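Local coordinates for putative cell adhesion protein (Parabacteroides distasonis, PDB 3LIU), which is probably a structural subunit of a pilus (fimbria) of a gut bacterium, a member of the FimA/Mfa1 fimbrillin family with a presumed role in cell adhesion, at residues D184-S195 with S363-S371; T307-Y315 with T327-V337. All blocks are in the same frame, centred on the assembly; numbering follows the deposited sequence.

Contact 1. Residues D184-S195 with S363-S371; sequences DIGNPENANYES and SLTIIGPGS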
# COMPACT_ATOMS: atom_id res chain seq x y z
N ASP A 184 -6.61 -21.92 10.18
CA ASP A 184 -6.98 -23.22 10.75
C ASP A 184 -8.05 -23.09 11.84
O ASP A 184 -8.56 -22.01 12.07
CB ASP A 184 -5.74 -23.96 11.28
CG ASP A 184 -4.93 -23.12 12.24
OD1 ASP A 184 -5.51 -22.22 12.90
OD2 ASP A 184 -3.70 -23.38 12.35
N ILE A 185 -8.38 -24.20 12.48
CA ILE A 185 -9.53 -24.32 13.37
C ILE A 185 -9.04 -24.38 14.79
O ILE A 185 -7.91 -24.80 15.05
CB ILE A 185 -10.39 -25.60 13.08
CG1 ILE A 185 -9.53 -26.88 13.09
CG2 ILE A 185 -11.09 -25.47 11.76
CD1 ILE A 185 -10.27 -28.16 13.25
N GLY A 186 -9.92 -24.02 15.71
CA GLY A 186 -9.70 -24.24 17.14
C GLY A 186 -11.07 -24.40 17.78
O GLY A 186 -12.09 -24.25 17.11
N ASN A 187 -11.11 -24.70 19.07
CA ASN A 187 -12.41 -24.74 19.78
C ASN A 187 -12.64 -23.54 20.70
O ASN A 187 -11.68 -23.02 21.28
CB ASN A 187 -12.50 -26.05 20.57
CG ASN A 187 -12.51 -27.27 19.65
OD1 ASN A 187 -13.16 -27.26 18.60
ND2 ASN A 187 -11.79 -28.31 20.04
N PRO A 188 -13.91 -23.10 20.85
CA PRO A 188 -14.29 -22.08 21.86
C PRO A 188 -14.35 -22.66 23.25
O PRO A 188 -14.58 -23.88 23.39
CB PRO A 188 -15.69 -21.66 21.42
CG PRO A 188 -16.27 -22.92 20.82
CD PRO A 188 -15.11 -23.69 20.21
N GLU A 189 -14.15 -21.83 24.28
CA GLU A 189 -14.24 -22.33 25.67
C GLU A 189 -15.68 -22.81 25.92
O GLU A 189 -15.87 -23.94 26.40
CB GLU A 189 -13.80 -21.29 26.72
N ASN A 190 -16.66 -21.97 25.55
CA ASN A 190 -18.12 -22.30 25.56
C ASN A 190 -18.48 -23.77 25.30
O ASN A 190 -19.22 -24.40 26.08
CB ASN A 190 -18.87 -21.45 24.52
N ALA A 191 -17.99 -24.29 24.18
CA ALA A 191 -17.89 -25.71 23.95
C ALA A 191 -19.21 -26.48 23.74
O ALA A 191 -19.26 -27.67 24.06
CB ALA A 191 -17.06 -26.34 25.07
N ASN A 192 -20.25 -25.85 23.18
CA ASN A 192 -21.41 -26.60 22.62
C ASN A 192 -21.03 -27.59 21.48
O ASN A 192 -21.87 -28.41 21.05
CB ASN A 192 -22.50 -25.63 22.09
N TYR A 193 -19.79 -27.49 20.98
CA TYR A 193 -19.33 -28.25 19.78
C TYR A 193 -17.80 -28.23 19.60
O TYR A 193 -17.08 -27.35 20.09
CB TYR A 193 -19.98 -27.66 18.50
CG TYR A 193 -19.55 -26.21 18.26
CD1 TYR A 193 -18.32 -25.92 17.66
CD2 TYR A 193 -20.33 -25.14 18.68
CE1 TYR A 193 -17.91 -24.59 17.48
CE2 TYR A 193 -19.92 -23.82 18.50
CZ TYR A 193 -18.70 -23.56 17.91
OH TYR A 193 -18.28 -22.27 17.75
N GLU A 194 -17.33 -29.20 18.82
CA GLU A 194 -15.97 -29.29 18.37
C GLU A 194 -15.81 -28.83 16.90
O GLU A 194 -16.56 -29.25 16.05
CB GLU A 194 -15.57 -30.76 18.42
CG GLU A 194 -15.13 -31.25 19.76
CD GLU A 194 -14.97 -32.76 19.77
OE1 GLU A 194 -14.15 -33.29 18.97
OE2 GLU A 194 -15.69 -33.42 20.54
N SER A 195 -14.79 -28.04 16.61
CA SER A 195 -14.45 -27.74 15.24
C SER A 195 -13.79 -28.97 14.66
O SER A 195 -12.99 -29.58 15.35
CB SER A 195 -13.49 -26.57 15.15
OG SER A 195 -14.09 -25.37 15.59
N SER A 363 -2.93 -14.56 10.30
CA SER A 363 -3.21 -15.95 10.61
C SER A 363 -4.53 -16.03 11.35
O SER A 363 -4.69 -15.41 12.41
CB SER A 363 -2.10 -16.53 11.50
OG SER A 363 -0.86 -16.44 10.82
N LEU A 364 -5.45 -16.79 10.79
CA LEU A 364 -6.78 -16.92 11.36
C LEU A 364 -6.98 -18.22 12.12
O LEU A 364 -6.50 -19.28 11.70
CB LEU A 364 -7.82 -16.82 10.23
CG LEU A 364 -7.82 -15.50 9.48
CD1 LEU A 364 -9.03 -15.48 8.48
CD2 LEU A 364 -7.84 -14.34 10.46
N THR A 365 -7.68 -18.14 13.25
CA THR A 365 -8.10 -19.34 13.97
C THR A 365 -9.62 -19.32 13.90
O THR A 365 -10.25 -18.43 14.49
CB THR A 365 -7.65 -19.35 15.44
OG1 THR A 365 -6.22 -19.34 15.50
CG2 THR A 365 -8.18 -20.61 16.19
N ILE A 366 -10.19 -20.26 13.17
CA ILE A 366 -11.64 -20.33 13.01
C ILE A 366 -12.21 -21.24 14.09
O ILE A 366 -11.79 -22.38 14.22
CB ILE A 366 -11.98 -20.82 11.59
CG1 ILE A 366 -11.56 -19.71 10.61
CG2 ILE A 366 -13.48 -21.18 11.48
CD1 ILE A 366 -11.30 -20.19 9.31
N ILE A 367 -13.16 -20.73 14.87
CA ILE A 367 -13.67 -21.45 16.05
C ILE A 367 -15.18 -21.72 16.03
O ILE A 367 -15.77 -22.11 17.03
CB ILE A 367 -13.26 -20.72 17.37
CG1 ILE A 367 -13.97 -19.37 17.50
CG2 ILE A 367 -11.70 -20.55 17.43
CD1 ILE A 367 -13.98 -18.84 18.94
N GLY A 368 -15.81 -21.56 14.87
CA GLY A 368 -17.25 -21.75 14.75
C GLY A 368 -17.68 -21.38 13.36
O GLY A 368 -16.83 -20.99 12.54
N PRO A 369 -18.98 -21.54 13.04
CA PRO A 369 -19.46 -21.26 11.71
C PRO A 369 -19.41 -19.76 11.45
O PRO A 369 -19.66 -18.95 12.35
CB PRO A 369 -20.91 -21.73 11.73
CG PRO A 369 -21.13 -22.40 13.05
CD PRO A 369 -20.10 -21.83 13.96
N GLY A 370 -19.09 -19.40 10.22
CA GLY A 370 -19.07 -18.04 9.78
C GLY A 370 -20.45 -17.60 9.36
O GLY A 370 -21.44 -18.28 9.60
N SER A 371 -20.49 -16.44 8.72
CA SER A 371 -21.73 -15.85 8.24
C SER A 371 -21.95 -16.26 6.82
O SER A 371 -21.00 -16.37 6.05
CB SER A 371 -21.66 -14.32 8.30
OG SER A 371 -22.82 -13.72 7.72
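I367 sits just past the end of strand 358-366 and lies against the backbone of G186 and the ring of P188. Its CB and CG2 pack on the G186 carbonyl, CG2 standing 3.7 Å from G186 O. With chi1 at 67°, CG1 is tucked over the residue's own backbone and CD1 extends on to P188, 4.1 Å from P188 CB. D184, at the other end of the contact, works mainly through its backbone: D184 N gives a bond to L364 O (3.0 Å), and D184 O takes a short, nearly straight one from I366 N (2.6 Å). Its carboxylate bends back toward the same strand and passes T365 obliquely, without bonding to it. The ladder continues with G186 N to I366 O (2.9 Å), so that the N and O of I366 straddle I185. This is the parallel pairing of strands 172-185 and 358-366, and it fits a transthyretin-like beta-sandwich: the I366 side chain leaves the strand pair for F198, Y315 and Y333 of the facing sheet. Beyond the ladder the chain 186-192 loops away, and Y193 brings it back. Y193 OH donates to I367 O (2.6 Å), arriving in the carbonyl plane on a lone pair, with the oxygen at the edge of the ring; the same hydroxyl lies near G368 CA. A phenylalanine here would probably leave I367 O without this donor and let the turn at 367-368 shift against strand 193-213. Two bonds inside 184-195 fix the loop as well: S195 OG to G186 O (2.8 Å) and S195 N to the side-chain oxygen N187 OD1 (2.7 Å). S195 OG is also hydrogen-bonded to Y315 OH of strand 308-319.

Contact 2. Residues T307-Y315 with T327-V337; sequences TLLIVKGDY and TKENCYYAIPV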
# COMPACT_ATOMS: atom_id res chain seq x y z
N THR A 307 -9.90 -1.18 6.05
CA THR A 307 -9.62 -2.25 5.10
C THR A 307 -9.77 -3.60 5.78
O THR A 307 -9.26 -3.80 6.89
CB THR A 307 -8.20 -2.09 4.55
OG1 THR A 307 -8.11 -0.83 3.91
CG2 THR A 307 -7.82 -3.17 3.58
N LEU A 308 -10.53 -4.49 5.12
CA LEU A 308 -10.84 -5.82 5.64
C LEU A 308 -10.17 -6.85 4.78
O LEU A 308 -10.12 -6.70 3.54
CB LEU A 308 -12.37 -6.11 5.63
CG LEU A 308 -13.30 -5.07 6.27
CD1 LEU A 308 -14.78 -5.45 6.14
CD2 LEU A 308 -12.98 -4.80 7.74
N LEU A 309 -9.68 -7.91 5.43
CA LEU A 309 -9.43 -9.16 4.80
C LEU A 309 -10.56 -10.10 5.17
O LEU A 309 -10.85 -10.33 6.36
CB LEU A 309 -8.05 -9.74 5.18
CG LEU A 309 -7.77 -11.09 4.47
CD1 LEU A 309 -6.34 -11.22 3.99
CD2 LEU A 309 -8.18 -12.29 5.33
N ILE A 310 -11.20 -10.64 4.14
CA ILE A 310 -12.31 -11.55 4.33
C ILE A 310 -12.02 -12.90 3.66
O ILE A 310 -11.60 -12.94 2.47
CB ILE A 310 -13.62 -10.94 3.74
CG1 ILE A 310 -13.85 -9.54 4.29
CG2 ILE A 310 -14.90 -11.85 4.05
CD1 ILE A 310 -15.12 -8.82 3.74
N VAL A 311 -12.18 -13.99 4.42
CA VAL A 311 -12.08 -15.34 3.88
C VAL A 311 -13.44 -16.04 3.80
O VAL A 311 -14.35 -15.74 4.59
CB VAL A 311 -11.07 -16.22 4.66
CG1 VAL A 311 -9.72 -15.43 4.86
CG2 VAL A 311 -11.63 -16.63 5.96
N LYS A 312 -13.56 -16.88 2.79
CA LYS A 312 -14.72 -17.74 2.61
C LYS A 312 -14.27 -19.19 2.54
O LYS A 312 -13.30 -19.50 1.85
CB LYS A 312 -15.45 -17.41 1.32
CG LYS A 312 -16.89 -18.00 1.29
CD LYS A 312 -17.56 -17.86 -0.04
CE LYS A 312 -16.95 -18.76 -1.06
NZ LYS A 312 -17.60 -18.57 -2.35
N GLY A 313 -15.00 -20.09 3.21
CA GLY A 313 -14.71 -21.52 3.12
C GLY A 313 -15.78 -22.37 3.77
O GLY A 313 -16.81 -21.87 4.21
N ASP A 314 -15.54 -23.67 3.84
CA ASP A 314 -16.53 -24.63 4.34
C ASP A 314 -16.09 -25.05 5.71
O ASP A 314 -14.97 -25.53 5.87
CB ASP A 314 -16.62 -25.85 3.41
CG ASP A 314 -17.07 -25.49 2.00
OD1 ASP A 314 -17.54 -24.35 1.77
OD2 ASP A 314 -16.90 -26.33 1.11
N TYR A 315 -16.96 -24.87 6.70
CA TYR A 315 -16.61 -25.15 8.10
C TYR A 315 -17.44 -26.32 8.55
O TYR A 315 -18.67 -26.35 8.40
CB TYR A 315 -16.86 -23.92 8.98
CG TYR A 315 -16.73 -24.17 10.47
CD1 TYR A 315 -15.48 -24.20 11.11
CD2 TYR A 315 -17.86 -24.39 11.23
CE1 TYR A 315 -15.39 -24.44 12.49
CE2 TYR A 315 -17.77 -24.63 12.60
CZ TYR A 315 -16.56 -24.65 13.22
OH TYR A 315 -16.55 -24.91 14.57
N THR A 327 -21.39 -29.73 7.90
CA THR A 327 -20.60 -28.75 7.15
C THR A 327 -21.51 -27.60 6.70
O THR A 327 -22.55 -27.81 6.08
CB THR A 327 -19.92 -29.37 5.94
OG1 THR A 327 -19.07 -30.44 6.39
CG2 THR A 327 -19.12 -28.33 5.15
N LYS A 328 -21.11 -26.40 7.08
CA LYS A 328 -21.70 -25.17 6.57
C LYS A 328 -20.81 -24.71 5.45
O LYS A 328 -19.64 -24.41 5.66
CB LYS A 328 -21.76 -24.12 7.66
CG LYS A 328 -22.53 -22.80 7.20
CD LYS A 328 -22.79 -21.83 8.37
CE LYS A 328 -23.63 -20.61 7.95
NZ LYS A 328 -23.89 -19.66 9.09
N GLU A 329 -21.35 -24.66 4.26
CA GLU A 329 -20.55 -24.25 3.14
C GLU A 329 -20.55 -22.75 3.01
O GLU A 329 -21.48 -22.11 3.44
CB GLU A 329 -21.09 -24.83 1.85
CG GLU A 329 -21.06 -26.32 1.79
CD GLU A 329 -21.37 -26.77 0.39
OE1 GLU A 329 -20.82 -26.20 -0.55
OE2 GLU A 329 -22.18 -27.66 0.23
N ASN A 330 -19.52 -22.21 2.36
CA ASN A 330 -19.50 -20.82 1.92
C ASN A 330 -19.75 -19.84 3.05
O ASN A 330 -20.56 -18.92 2.92
CB ASN A 330 -20.51 -20.66 0.76
CG ASN A 330 -20.14 -21.54 -0.41
OD1 ASN A 330 -18.97 -21.57 -0.82
ND2 ASN A 330 -21.12 -22.32 -0.93
N CYS A 331 -19.07 -20.09 4.18
CA CYS A 331 -19.03 -19.25 5.36
C CYS A 331 -18.00 -18.15 5.20
O CYS A 331 -16.88 -18.43 4.78
CB CYS A 331 -18.47 -20.04 6.55
SG CYS A 331 -19.47 -21.14 7.21
N TYR A 332 -18.34 -16.94 5.66
CA TYR A 332 -17.42 -15.81 5.66
C TYR A 332 -16.94 -15.41 7.06
O TYR A 332 -17.70 -15.45 8.06
CB TYR A 332 -18.05 -14.56 5.03
CG TYR A 332 -18.39 -14.67 3.60
CD1 TYR A 332 -17.47 -14.34 2.62
CD2 TYR A 332 -19.67 -15.09 3.19
CE1 TYR A 332 -17.79 -14.43 1.29
CE2 TYR A 332 -19.98 -15.20 1.84
CZ TYR A 332 -19.04 -14.87 0.89
OH TYR A 332 -19.32 -14.99 -0.47
N TYR A 333 -15.69 -14.96 7.09
CA TYR A 333 -15.02 -14.45 8.27
C TYR A 333 -14.23 -13.19 7.86
O TYR A 333 -13.33 -13.25 6.97
CB TYR A 333 -14.07 -15.49 8.83
CG TYR A 333 -14.71 -16.83 9.14
CD1 TYR A 333 -14.85 -17.79 8.16
CD2 TYR A 333 -15.16 -17.14 10.43
CE1 TYR A 333 -15.42 -19.04 8.42
CE2 TYR A 333 -15.75 -18.36 10.72
CZ TYR A 333 -15.85 -19.33 9.69
OH TYR A 333 -16.40 -20.55 9.94
N ALA A 334 -14.59 -12.05 8.45
CA ALA A 334 -13.99 -10.76 8.13
C ALA A 334 -13.12 -10.23 9.26
O ALA A 334 -13.53 -10.31 10.42
CB ALA A 334 -15.10 -9.75 7.80
N ILE A 335 -12.01 -9.61 8.90
CA ILE A 335 -10.97 -9.10 9.80
C ILE A 335 -10.60 -7.68 9.44
O ILE A 335 -10.14 -7.43 8.32
CB ILE A 335 -9.67 -9.96 9.58
CG1 ILE A 335 -9.91 -11.37 10.10
CG2 ILE A 335 -8.43 -9.38 10.20
CD1 ILE A 335 -10.73 -11.41 11.34
N PRO A 336 -10.72 -6.74 10.38
CA PRO A 336 -10.16 -5.42 10.12
C PRO A 336 -8.64 -5.44 10.25
O PRO A 336 -8.12 -5.66 11.34
CB PRO A 336 -10.82 -4.53 11.17
CG PRO A 336 -11.47 -5.46 12.15
CD PRO A 336 -11.24 -6.86 11.75
N VAL A 337 -7.95 -5.16 9.15
CA VAL A 337 -6.48 -5.33 9.08
C VAL A 337 -5.77 -4.26 9.92
O VAL A 337 -5.79 -3.06 9.63
CB VAL A 337 -5.98 -5.35 7.62
CG1 VAL A 337 -4.43 -5.55 7.55
CG2 VAL A 337 -6.66 -6.49 6.86
O HOH W 1 -7.77 -1.87 8.24
O HOH W 2 -17.75 -15.37 -2.60
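This is the body of a beta hairpin, strands 308-319 and 326-336 running antiparallel in the sheet that faces strands 172-185 and 358-366, with most of the touching residues buried. The axes of 308-315 and 331-336 approach to 4.6 Å. Paired backbone bonds join L309 to I335, V311 to Y333, G313 to C331 and Y315 to K328. Between the last two pairs the register slips by one residue in a G1 beta bulge: N330, with a left-handed backbone, and C331 both face G313. The bulge turns N330 N toward the side chain of D314, whose OD1 accepts it at 3.0 Å nearly along the C-O axis; K201 forms a salt bridge with the same oxygen. D314 and E329 run side by side with their carboxylates close, and K201 probably tempers that repulsion. Near the bulge, K312 lies alongside Y332 and sets CG over one ring face, 3.8 Å from the centroid and 18° off the normal. A bend at chi3 (70°) brings K312 NZ to a water (3.2 Å) that also bonds Y332 OH (2.7 Å). Further along this face of the sheet, I310 CG1 packs on A334 CB (3.7 Å). On the sheet's other face, the side chains of Y315 and Y333 cross at about a right angle, Y333 OH coming 3.5 Å from Y315 CB before bonding to G368 O. Strand 308-319 is flanked on its other edge by strand 193-213, while V311, Y315, Y333 and I335 face L364 and I366 of strand 358-366, and L309 and V337 rest on I178 of strand 172-185.

In the fold
Coming from the N terminus, the chain enters the first half of contact 1, which spans the end of strand 172-185, a loop and the first residues of strand 193-213. Much later it builds the hairpin of contact 2, which closes after only 11 intervening residues. Strand 358-366 then returns beside strand 172-185 and completes contact 1, closing a loop of 167 residues within which contact 2 is wholly nested. Contact 1 thus pairs strands 172-185 and 358-366 and, through the start of strand 193-213, reaches the sheet that holds the hairpin. The centres are about 13 Å apart, and the two contacts touch through side chains of the hairpin.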